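Local coordinates for complement factor H (Mus musculus, PDB 2YBY), which probably regulates the complement system of innate immunity and is represented here by two consecutive Sushi (SCR) domains of a longer chain, at residues A[5-13]-A[54-65]; A[94-104]-A[115-123]. The protein carries 1 engineered substitution. All coordinates share one frame; numbering follows the deposited sequence. Where two conformers were deposited one is given.

Interaction 1: residues A[5-13]-A[54-65]; sequences CEFPQFKYG and CTAQGWEPEVPC
The indole of W59 lies between C5 and P8, and its edge reaches the backbone of E6. W59 NE1 donates to E6 O at 2.7 Å, the oxygen lying close to the ring plane and the N-H meeting it at 147°; this bond uses the one polar atom of the indole and helps fix how the ring is turned. Over one face comes P8, whose CB stands 3.7 Å from the centroid of the five-membered ring, a CH-pi contact. The opposite face receives C5, with CB 3.6 Å from W59 CZ2 and SG in sulfur-aromatic contact. That sulfur is covalently joined to C54 SG, so a disulfide is packed against a tryptophan, consistent with the conserved tryptophan between the third and fourth cysteines of Sushi domains.

Further along, F10 and P64 form a second CH-pi pair: P64 CG sits 3.8 Å from the centroid of the F10 ring, over its face. With chi1 at 47°, F10 CG stands between its own backbone N and carbonyl carbon, which sets one ring face against the proline. C65 SG meets the same ring at its edge, 3.9 Å from F10 CE2. Water 1 links the backbones, donating to K11 O and accepting from C65 N.

C37 completes the disulfide of C65, Y35 of strand 32-37 meets F10 edge-to-face, and L52 of strand 50-55 touches P8, W59 and P64.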
loop_
_atom_site.group_PDB
_atom_site.type_symbol
_atom_site.label_atom_id
_atom_site.label_comp_id
_atom_site.label_asym_id
_atom_site.label_seq_id
_atom_site.Cartn_x
_atom_site.Cartn_y
_atom_site.Cartn_z
ATOM N N CYS A 5 -16.366 13.139 11.828
ATOM C CA CYS A 5 -15.021 12.894 11.303
ATOM C C CYS A 5 -14.193 14.143 11.286
ATOM O O CYS A 5 -14.460 15.037 10.479
ATOM C CB CYS A 5 -15.090 12.267 9.920
ATOM S SG CYS A 5 -15.744 10.590 9.927
ATOM N N GLU A 6 -13.178 14.196 12.137
ATOM C CA GLU A 6 -12.299 15.351 12.200
ATOM C C GLU A 6 -11.268 15.317 11.057
ATOM O O GLU A 6 -11.144 14.309 10.350
ATOM C CB GLU A 6 -11.606 15.447 13.585
ATOM C CG GLU A 6 -12.564 15.682 14.753
ATOM C CD GLU A 6 -13.190 17.058 14.871
ATOM O OE1 GLU A 6 -12.484 18.069 14.651
ATOM O OE2 GLU A 6 -14.373 17.127 15.270
ATOM N N PHE A 7 -10.493 16.410 10.910
ATOM C CA PHE A 7 -9.468 16.520 9.870
ATOM C C PHE A 7 -8.532 15.297 9.963
ATOM O O PHE A 7 -7.983 15.048 11.051
ATOM C CB PHE A 7 -8.689 17.848 10.016
ATOM C CG PHE A 7 -7.559 17.997 9.023
ATOM C CD1 PHE A 7 -7.792 17.893 7.658
ATOM C CD2 PHE A 7 -6.251 18.181 9.458
ATOM C CE1 PHE A 7 -6.737 17.960 6.751
ATOM C CE2 PHE A 7 -5.208 18.245 8.550
ATOM C CZ PHE A 7 -5.460 18.138 7.214
ATOM N N PRO A 8 -8.442 14.458 8.907
ATOM C CA PRO A 8 -7.634 13.237 9.011
ATOM C C PRO A 8 -6.151 13.460 8.819
ATOM O O PRO A 8 -5.726 13.962 7.763
ATOM C CB PRO A 8 -8.206 12.350 7.906
ATOM C CG PRO A 8 -8.678 13.267 6.883
ATOM C CD PRO A 8 -9.097 14.546 7.586
ATOM N N GLN A 9 -5.358 13.089 9.841
ATOM C CA GLN A 9 -3.889 13.170 9.781
ATOM C C GLN A 9 -3.320 11.793 10.084
ATOM O O GLN A 9 -3.651 11.226 11.109
ATOM C CB GLN A 9 -3.365 14.189 10.752
ATOM C CG GLN A 9 -3.968 15.548 10.465
ATOM C CD GLN A 9 -3.324 16.643 11.263
ATOM O OE1 GLN A 9 -2.283 17.170 10.886
ATOM N NE2 GLN A 9 -3.933 16.992 12.381
ATOM N N PHE A 10 -2.529 11.217 9.157
ATOM C CA PHE A 10 -2.044 9.843 9.289
ATOM C C PHE A 10 -0.615 9.733 8.760
ATOM O O PHE A 10 -0.147 10.684 8.150
ATOM C CB PHE A 10 -2.976 8.891 8.517
ATOM C CG PHE A 10 -3.347 9.321 7.114
ATOM C CD1 PHE A 10 -4.421 10.184 6.888
ATOM C CD2 PHE A 10 -2.578 8.944 6.033
ATOM C CE1 PHE A 10 -4.770 10.560 5.590
ATOM C CE2 PHE A 10 -2.897 9.367 4.742
ATOM C CZ PHE A 10 -3.987 10.181 4.530
ATOM N N LYS A 11 0.093 8.629 9.044
ATOM C CA LYS A 11 1.470 8.486 8.590
ATOM C C LYS A 11 1.581 8.111 7.140
ATOM O O LYS A 11 0.716 7.431 6.580
ATOM C CB LYS A 11 2.239 7.427 9.410
ATOM C CG LYS A 11 2.455 7.806 10.863
ATOM C CD LYS A 11 3.569 6.969 11.506
ATOM C CE LYS A 11 4.928 7.613 11.414
ATOM N NZ LYS A 11 5.954 6.791 12.105
ATOM N N TYR A 12 2.684 8.516 6.545
ATOM C CA TYR A 12 3.100 8.175 5.219
ATOM C C TYR A 12 2.190 8.596 4.071
ATOM O O TYR A 12 2.244 8.014 2.991
ATOM C CB TYR A 12 3.391 6.682 5.137
ATOM C CG TYR A 12 4.226 6.160 6.282
ATOM C CD1 TYR A 12 5.479 6.696 6.557
ATOM C CD2 TYR A 12 3.774 5.120 7.079
ATOM C CE1 TYR A 12 6.274 6.181 7.581
ATOM C CE2 TYR A 12 4.554 4.604 8.110
ATOM C CZ TYR A 12 5.789 5.164 8.382
ATOM O OH TYR A 12 6.583 4.666 9.396
ATOM N N GLY A 13 1.428 9.638 4.283
ATOM C CA GLY A 13 0.602 10.197 3.238
ATOM C C GLY A 13 -0.285 11.310 3.745
ATOM O O GLY A 13 -0.271 11.668 4.935
ATOM N N CYS A 54 -15.324 8.707 5.469
ATOM C CA CYS A 54 -15.843 8.957 6.815
ATOM C C CYS A 54 -16.981 7.946 7.078
ATOM O O CYS A 54 -18.007 8.002 6.405
ATOM C CB CYS A 54 -16.342 10.380 6.950
ATOM S SG CYS A 54 -17.213 10.665 8.513
ATOM N N THR A 55 -16.775 6.991 7.990
ATOM C CA THR A 55 -17.767 5.951 8.274
ATOM C C THR A 55 -18.275 6.086 9.709
ATOM O O THR A 55 -17.734 6.866 10.491
ATOM C CB THR A 55 -17.174 4.544 8.059
ATOM O OG1 THR A 55 -16.443 4.136 9.205
ATOM C CG2 THR A 55 -16.367 4.420 6.792
ATOM N N ALA A 56 -19.214 5.211 10.093
ATOM C CA ALA A 56 -19.721 5.168 11.478
ATOM C C ALA A 56 -18.642 4.691 12.473
ATOM O O ALA A 56 -18.808 4.854 13.683
ATOM C CB ALA A 56 -20.936 4.264 11.548
ATOM N N GLN A 57 -17.516 4.119 11.962
ATOM C CA GLN A 57 -16.379 3.704 12.778
ATOM C C GLN A 57 -15.210 4.717 12.646
ATOM O O GLN A 57 -14.112 4.467 13.144
ATOM C CB GLN A 57 -15.959 2.276 12.366
ATOM C CG GLN A 57 -16.876 1.196 12.978
ATOM C CD GLN A 57 -16.959 -0.089 12.186
ATOM O OE1 GLN A 57 -16.110 -0.401 11.341
ATOM N NE2 GLN A 57 -17.984 -0.890 12.469
ATOM N N GLY A 58 -15.490 5.888 12.076
ATOM C CA GLY A 58 -14.493 6.921 11.844
ATOM C C GLY A 58 -13.865 6.730 10.479
ATOM O O GLY A 58 -14.428 6.054 9.621
ATOM N N TRP A 59 -12.707 7.335 10.261
ATOM C CA TRP A 59 -12.030 7.218 8.969
ATOM C C TRP A 59 -11.603 5.817 8.680
ATOM O O TRP A 59 -11.128 5.104 9.589
ATOM C CB TRP A 59 -10.789 8.106 8.960
ATOM C CG TRP A 59 -11.111 9.557 8.999
ATOM C CD1 TRP A 59 -10.857 10.431 10.012
ATOM C CD2 TRP A 59 -11.703 10.328 7.939
ATOM N NE1 TRP A 59 -11.282 11.690 9.667
ATOM C CE2 TRP A 59 -11.798 11.654 8.394
ATOM C CE3 TRP A 59 -12.186 10.016 6.653
ATOM C CZ2 TRP A 59 -12.388 12.656 7.641
ATOM C CZ3 TRP A 59 -12.744 11.028 5.891
ATOM C CH2 TRP A 59 -12.797 12.335 6.363
ATOM N N GLU A 60 -11.779 5.412 7.414
ATOM C CA GLU A 60 -11.328 4.130 6.913
ATOM C C GLU A 60 -10.599 4.370 5.578
ATOM O O GLU A 60 -11.088 5.143 4.750
ATOM C CB GLU A 60 -12.481 3.130 6.721
ATOM C CG GLU A 60 -13.165 2.773 8.033
ATOM C CD GLU A 60 -14.058 1.552 7.982
ATOM O OE1 GLU A 60 -14.602 1.250 6.895
ATOM O OE2 GLU A 60 -14.196 0.882 9.031
ATOM N N PRO A 61 -9.459 3.695 5.336
ATOM C CA PRO A 61 -8.765 2.726 6.227
ATOM C C PRO A 61 -8.188 3.293 7.508
ATOM O O PRO A 61 -7.908 4.482 7.590
ATOM C CB PRO A 61 -7.692 2.118 5.317
ATOM C CG PRO A 61 -8.040 2.530 3.898
ATOM C CD PRO A 61 -8.777 3.828 4.040
ATOM N N GLU A 62 -8.032 2.437 8.526
ATOM C CA GLU A 62 -7.433 2.854 9.794
ATOM C C GLU A 62 -6.011 3.296 9.564
ATOM O O GLU A 62 -5.521 4.200 10.261
ATOM C CB GLU A 62 -7.390 1.706 10.808
ATOM C CG GLU A 62 -8.732 1.196 11.252
ATOM C CD GLU A 62 -8.582 0.134 12.330
ATOM O OE1 GLU A 62 -7.604 -0.654 12.294
ATOM O OE2 GLU A 62 -9.462 0.093 13.212
ATOM N N VAL A 63 -5.301 2.581 8.674
ATOM C CA VAL A 63 -3.914 2.855 8.304
ATOM C C VAL A 63 -3.971 3.092 6.766
ATOM O O VAL A 63 -3.894 2.181 5.958
ATOM C CB VAL A 63 -2.952 1.713 8.734
ATOM C CG1 VAL A 63 -1.507 2.042 8.368
ATOM C CG2 VAL A 63 -3.077 1.434 10.234
ATOM N N PRO A 64 -4.121 4.350 6.348
ATOM C CA PRO A 64 -4.390 4.597 4.928
ATOM C C PRO A 64 -3.248 4.284 3.981
ATOM O O PRO A 64 -3.494 4.041 2.796
ATOM C CB PRO A 64 -4.733 6.087 4.922
ATOM C CG PRO A 64 -5.289 6.344 6.281
ATOM C CD PRO A 64 -4.379 5.560 7.148
ATOM N N CYS A 65 -2.018 4.434 4.481
ATOM C CA CYS A 65 -0.821 4.221 3.696
ATOM C C CYS A 65 0.004 3.137 4.358
ATOM O O CYS A 65 0.342 3.232 5.551
ATOM C CB CYS A 65 -0.037 5.506 3.572
ATOM S SG CYS A 65 -0.881 6.766 2.591
HETATM O O HOH W 1 -0.789 5.309 7.093
#

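Interaction 2: residues A[94-104]-A[115-123]; sequences VQCYNGYSLQN and GWSPPPKCI. With EDO (1,2-ethanediol), chain B.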
loop_
_atom_site.group_PDB
_atom_site.type_symbol
_atom_site.label_atom_id
_atom_site.label_comp_id
_atom_site.label_asym_id
_atom_site.label_seq_id
_atom_site.Cartn_x
_atom_site.Cartn_y
_atom_site.Cartn_z
ATOM N N VAL A 94 7.599 -16.824 -6.516
ATOM C CA VAL A 94 8.585 -16.464 -7.525
ATOM C C VAL A 94 9.080 -17.757 -8.181
ATOM O O VAL A 94 9.281 -18.756 -7.503
ATOM C CB VAL A 94 9.718 -15.694 -6.828
ATOM C CG1 VAL A 94 10.881 -15.383 -7.750
ATOM C CG2 VAL A 94 9.179 -14.419 -6.210
ATOM N N GLN A 95 9.335 -17.682 -9.467
ATOM C CA GLN A 95 9.812 -18.772 -10.296
ATOM C C GLN A 95 11.336 -18.639 -10.426
ATOM O O GLN A 95 11.800 -17.818 -11.200
ATOM C CB GLN A 95 9.112 -18.699 -11.676
ATOM C CG GLN A 95 9.722 -19.514 -12.807
ATOM C CD GLN A 95 9.308 -20.936 -12.694
ATOM O OE1 GLN A 95 8.250 -21.319 -13.186
ATOM N NE2 GLN A 95 10.118 -21.734 -12.016
ATOM N N CYS A 96 12.079 -19.396 -9.628
ATOM C CA CYS A 96 13.552 -19.447 -9.701
ATOM C C CYS A 96 13.979 -20.463 -10.769
ATOM O O CYS A 96 13.204 -21.360 -11.109
ATOM C CB CYS A 96 14.151 -19.805 -8.349
ATOM S SG CYS A 96 13.876 -18.562 -7.073
ATOM N N TYR A 97 15.229 -20.347 -11.254
ATOM C CA TYR A 97 15.779 -21.291 -12.253
ATOM C C TYR A 97 17.004 -22.061 -11.790
ATOM O O TYR A 97 17.708 -21.621 -10.899
ATOM C CB TYR A 97 16.203 -20.513 -13.509
ATOM C CG TYR A 97 15.085 -19.829 -14.263
ATOM C CD1 TYR A 97 13.934 -20.524 -14.624
ATOM C CD2 TYR A 97 15.246 -18.547 -14.767
ATOM C CE1 TYR A 97 12.932 -19.919 -15.382
ATOM C CE2 TYR A 97 14.246 -17.923 -15.501
ATOM C CZ TYR A 97 13.083 -18.608 -15.804
ATOM O OH TYR A 97 12.082 -17.993 -16.528
ATOM N N ASN A 98 17.291 -23.191 -12.473
ATOM C CA ASN A 98 18.511 -23.990 -12.390
ATOM C C ASN A 98 19.054 -24.393 -11.022
ATOM O O ASN A 98 20.278 -24.422 -10.832
ATOM C CB ASN A 98 19.626 -23.273 -13.187
ATOM C CG ASN A 98 19.182 -22.644 -14.498
ATOM O OD1 ASN A 98 18.483 -23.266 -15.312
ATOM N ND2 ASN A 98 19.594 -21.395 -14.742
ATOM N N GLY A 99 18.175 -24.788 -10.109
ATOM C CA GLY A 99 18.604 -25.194 -8.776
ATOM C C GLY A 99 18.788 -24.037 -7.809
ATOM O O GLY A 99 19.121 -24.268 -6.641
ATOM N N TYR A 100 18.527 -22.779 -8.266
ATOM C CA TYR A 100 18.573 -21.624 -7.376
ATOM C C TYR A 100 17.211 -21.537 -6.682
ATOM O O TYR A 100 16.217 -22.074 -7.179
ATOM C CB TYR A 100 18.824 -20.318 -8.127
ATOM C CG TYR A 100 20.198 -20.212 -8.757
ATOM C CD1 TYR A 100 21.334 -20.059 -7.974
ATOM C CD2 TYR A 100 20.351 -20.169 -10.134
ATOM C CE1 TYR A 100 22.598 -19.936 -8.545
ATOM C CE2 TYR A 100 21.610 -20.037 -10.719
ATOM C CZ TYR A 100 22.733 -19.929 -9.918
ATOM O OH TYR A 100 23.989 -19.828 -10.466
ATOM N N SER A 101 17.175 -20.880 -5.549
ATOM C CA SER A 101 15.925 -20.706 -4.802
ATOM C C SER A 101 15.982 -19.471 -3.935
ATOM O O SER A 101 17.045 -18.852 -3.784
ATOM C CB SER A 101 15.664 -21.918 -3.914
ATOM O OG SER A 101 16.438 -21.869 -2.722
ATOM N N LEU A 102 14.852 -19.163 -3.285
ATOM C CA LEU A 102 14.784 -18.075 -2.316
ATOM C C LEU A 102 15.103 -18.574 -0.892
ATOM O O LEU A 102 15.060 -17.774 0.049
ATOM C CB LEU A 102 13.387 -17.436 -2.315
ATOM C CG LEU A 102 12.920 -16.744 -3.580
ATOM C CD1 LEU A 102 11.607 -15.999 -3.312
ATOM C CD2 LEU A 102 13.917 -15.695 -4.093
ATOM N N GLN A 103 15.391 -19.896 -0.716
ATOM C CA GLN A 103 15.767 -20.506 0.562
ATOM C C GLN A 103 14.683 -20.444 1.637
ATOM O O GLN A 103 14.988 -20.227 2.816
ATOM C CB GLN A 103 17.055 -19.869 1.114
ATOM C CG GLN A 103 18.195 -19.783 0.119
ATOM C CD GLN A 103 18.899 -21.106 -0.084
ATOM O OE1 GLN A 103 19.010 -21.941 0.838
ATOM N NE2 GLN A 103 19.428 -21.308 -1.271
ATOM N N ASN A 104 13.427 -20.635 1.255
ATOM C CA ASN A 104 12.349 -20.632 2.236
ATOM C C ASN A 104 11.290 -21.688 1.937
ATOM O O ASN A 104 10.131 -21.538 2.343
ATOM C CB ASN A 104 11.759 -19.230 2.376
ATOM C CG ASN A 104 11.171 -18.709 1.083
ATOM O OD1 ASN A 104 11.224 -19.363 0.038
ATOM N ND2 ASN A 104 10.586 -17.533 1.137
ATOM N N GLY A 115 9.792 -3.913 3.035
ATOM C CA GLY A 115 9.993 -4.382 1.679
ATOM C C GLY A 115 9.834 -5.882 1.538
ATOM O O GLY A 115 9.328 -6.551 2.432
ATOM N N TRP A 116 10.259 -6.409 0.410
ATOM C CA TRP A 116 10.127 -7.835 0.108
ATOM C C TRP A 116 10.981 -8.683 1.038
ATOM O O TRP A 116 12.138 -8.353 1.296
ATOM C CB TRP A 116 10.576 -8.146 -1.334
ATOM C CG TRP A 116 9.651 -7.665 -2.422
ATOM C CD1 TRP A 116 9.984 -6.856 -3.463
ATOM C CD2 TRP A 116 8.312 -8.115 -2.678
ATOM N NE1 TRP A 116 8.930 -6.760 -4.352
ATOM C CE2 TRP A 116 7.882 -7.493 -3.874
ATOM C CE3 TRP A 116 7.377 -8.835 -1.935
ATOM C CZ2 TRP A 116 6.584 -7.669 -4.380
ATOM C CZ3 TRP A 116 6.127 -9.076 -2.477
ATOM C CH2 TRP A 116 5.736 -8.474 -3.678
ATOM N N SER A 117 10.405 -9.770 1.511
ATOM C CA SER A 117 11.173 -10.759 2.288
ATOM C C SER A 117 10.820 -12.158 1.859
ATOM O O SER A 117 9.663 -12.565 1.938
ATOM C CB SER A 117 10.986 -10.632 3.784
ATOM O OG SER A 117 12.044 -11.326 4.434
ATOM N N PRO A 118 11.840 -12.902 1.427
ATOM C CA PRO A 118 13.215 -12.452 1.178
ATOM C C PRO A 118 13.221 -11.592 -0.093
ATOM O O PRO A 118 12.168 -11.490 -0.741
ATOM C CB PRO A 118 13.965 -13.763 0.977
ATOM C CG PRO A 118 12.981 -14.654 0.370
ATOM C CD PRO A 118 11.633 -14.274 0.942
ATOM N N PRO A 119 14.342 -10.976 -0.479
ATOM C CA PRO A 119 14.375 -10.215 -1.729
ATOM C C PRO A 119 14.234 -11.102 -2.970
ATOM O O PRO A 119 14.522 -12.312 -2.916
ATOM C CB PRO A 119 15.772 -9.575 -1.717
ATOM C CG PRO A 119 16.235 -9.650 -0.324
ATOM C CD PRO A 119 15.668 -10.949 0.163
ATOM N N PRO A 120 13.866 -10.491 -4.108
ATOM C CA PRO A 120 13.699 -11.242 -5.358
ATOM C C PRO A 120 15.025 -11.595 -6.018
ATOM O O PRO A 120 15.365 -11.125 -7.112
ATOM C CB PRO A 120 12.876 -10.286 -6.228
ATOM C CG PRO A 120 13.213 -8.953 -5.746
ATOM C CD PRO A 120 13.477 -9.074 -4.280
ATOM N N LYS A 121 15.794 -12.391 -5.315
ATOM C CA LYS A 121 17.099 -12.866 -5.737
ATOM C C LYS A 121 17.162 -14.371 -5.462
ATOM O O LYS A 121 17.169 -14.793 -4.305
ATOM C CB LYS A 121 18.191 -12.115 -4.950
ATOM C CG LYS A 121 19.616 -12.409 -5.381
ATOM C CD LYS A 121 20.588 -11.432 -4.705
ATOM C CE LYS A 121 22.041 -11.718 -4.989
ATOM N NZ LYS A 121 22.926 -10.694 -4.369
ATOM N N CYS A 122 17.161 -15.178 -6.527
ATOM C CA CYS A 122 17.259 -16.634 -6.377
ATOM C C CYS A 122 18.763 -16.962 -6.266
ATOM O O CYS A 122 19.545 -16.542 -7.119
ATOM C CB CYS A 122 16.610 -17.343 -7.554
ATOM S SG CYS A 122 14.858 -16.921 -7.792
ATOM N N ILE A 123 19.136 -17.712 -5.235
ATOM C CA ILE A 123 20.538 -18.045 -4.933
ATOM C C ILE A 123 20.792 -19.544 -4.743
ATOM O O ILE A 123 19.883 -20.305 -4.435
ATOM C CB ILE A 123 21.002 -17.261 -3.689
ATOM C CG1 ILE A 123 20.238 -17.679 -2.422
ATOM C CG2 ILE A 123 20.889 -15.751 -3.914
ATOM C CD1 ILE A 123 20.873 -17.232 -1.107
HETATM C C1 EDO B . 7.689 -15.025 -11.632
HETATM O O1 EDO B . 8.899 -15.048 -10.859
HETATM C C2 EDO B . 6.607 -15.872 -10.989
HETATM O O2 EDO B . 5.789 -15.011 -10.203
HETATM O O HOH W 2 19.920 -23.068 -4.164
#
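S101 and I123 are joined by two backbone hydrogen bonds, I123 N to S101 O at 2.8 Å and S101 N to I123 O at 3.0 Å, making them a hydrogen-bonded antiparallel pair. I123 O gathers further donors: water 2, which also donates to G99 O, and, weakly, Q103 NE2 at 3.4 Å. A bend at chi2 (-77°) brings the Q103 amide back to that carbonyl, while its CG packs across I123 CG1 and CD1. S101 OG accepts from Q103 N, an ST turn that shapes the chain just after the pair. Beside it runs the C96–C122 disulfide, the II–IV bond of a Sushi domain, joining the second cysteine to the fourth; here it fastens the C-terminal end of the modelled chain to the 94-104 loop.

Outward from the sulfurs, L102 CD2 lies 4.0 Å from C122 SG and reaches the carbonyl oxygens of P119 and K121, while L102 CB meets P118 CG. N104 ND2 comes within 3.4 Å of P118 CD, though its hydrogen bond goes to T108 O. On the other flank the Y100 ring turns its edge to the I123 backbone, CD1 lying 3.3 Å from I123 C, and Y100 CB packs on C122 CB at 3.8 Å.

Interactions 1 and 2 belong to successive Sushi repeats and come one after the other along the chain, one to each side of its middle. Their centres are 36 Å apart and their nearest atoms about 11 Å, so neither touches the other. C5–C54 is the I–III bond of its repeat and C96–C122 the II–IV bond of the next; around them, interaction 1 has a tryptophan and CH-pi packing, interaction 2 a backbone pair. C65 is the fourth cysteine matching C122. W59 and W116 are counterparts, each NE1 bonding the carbonyl of the residue after the first cysteine, E6 or V70. An ethanediol, probably from the crystallisation liquor, accepts from Q95 N and also bonds D78 O and K93 O.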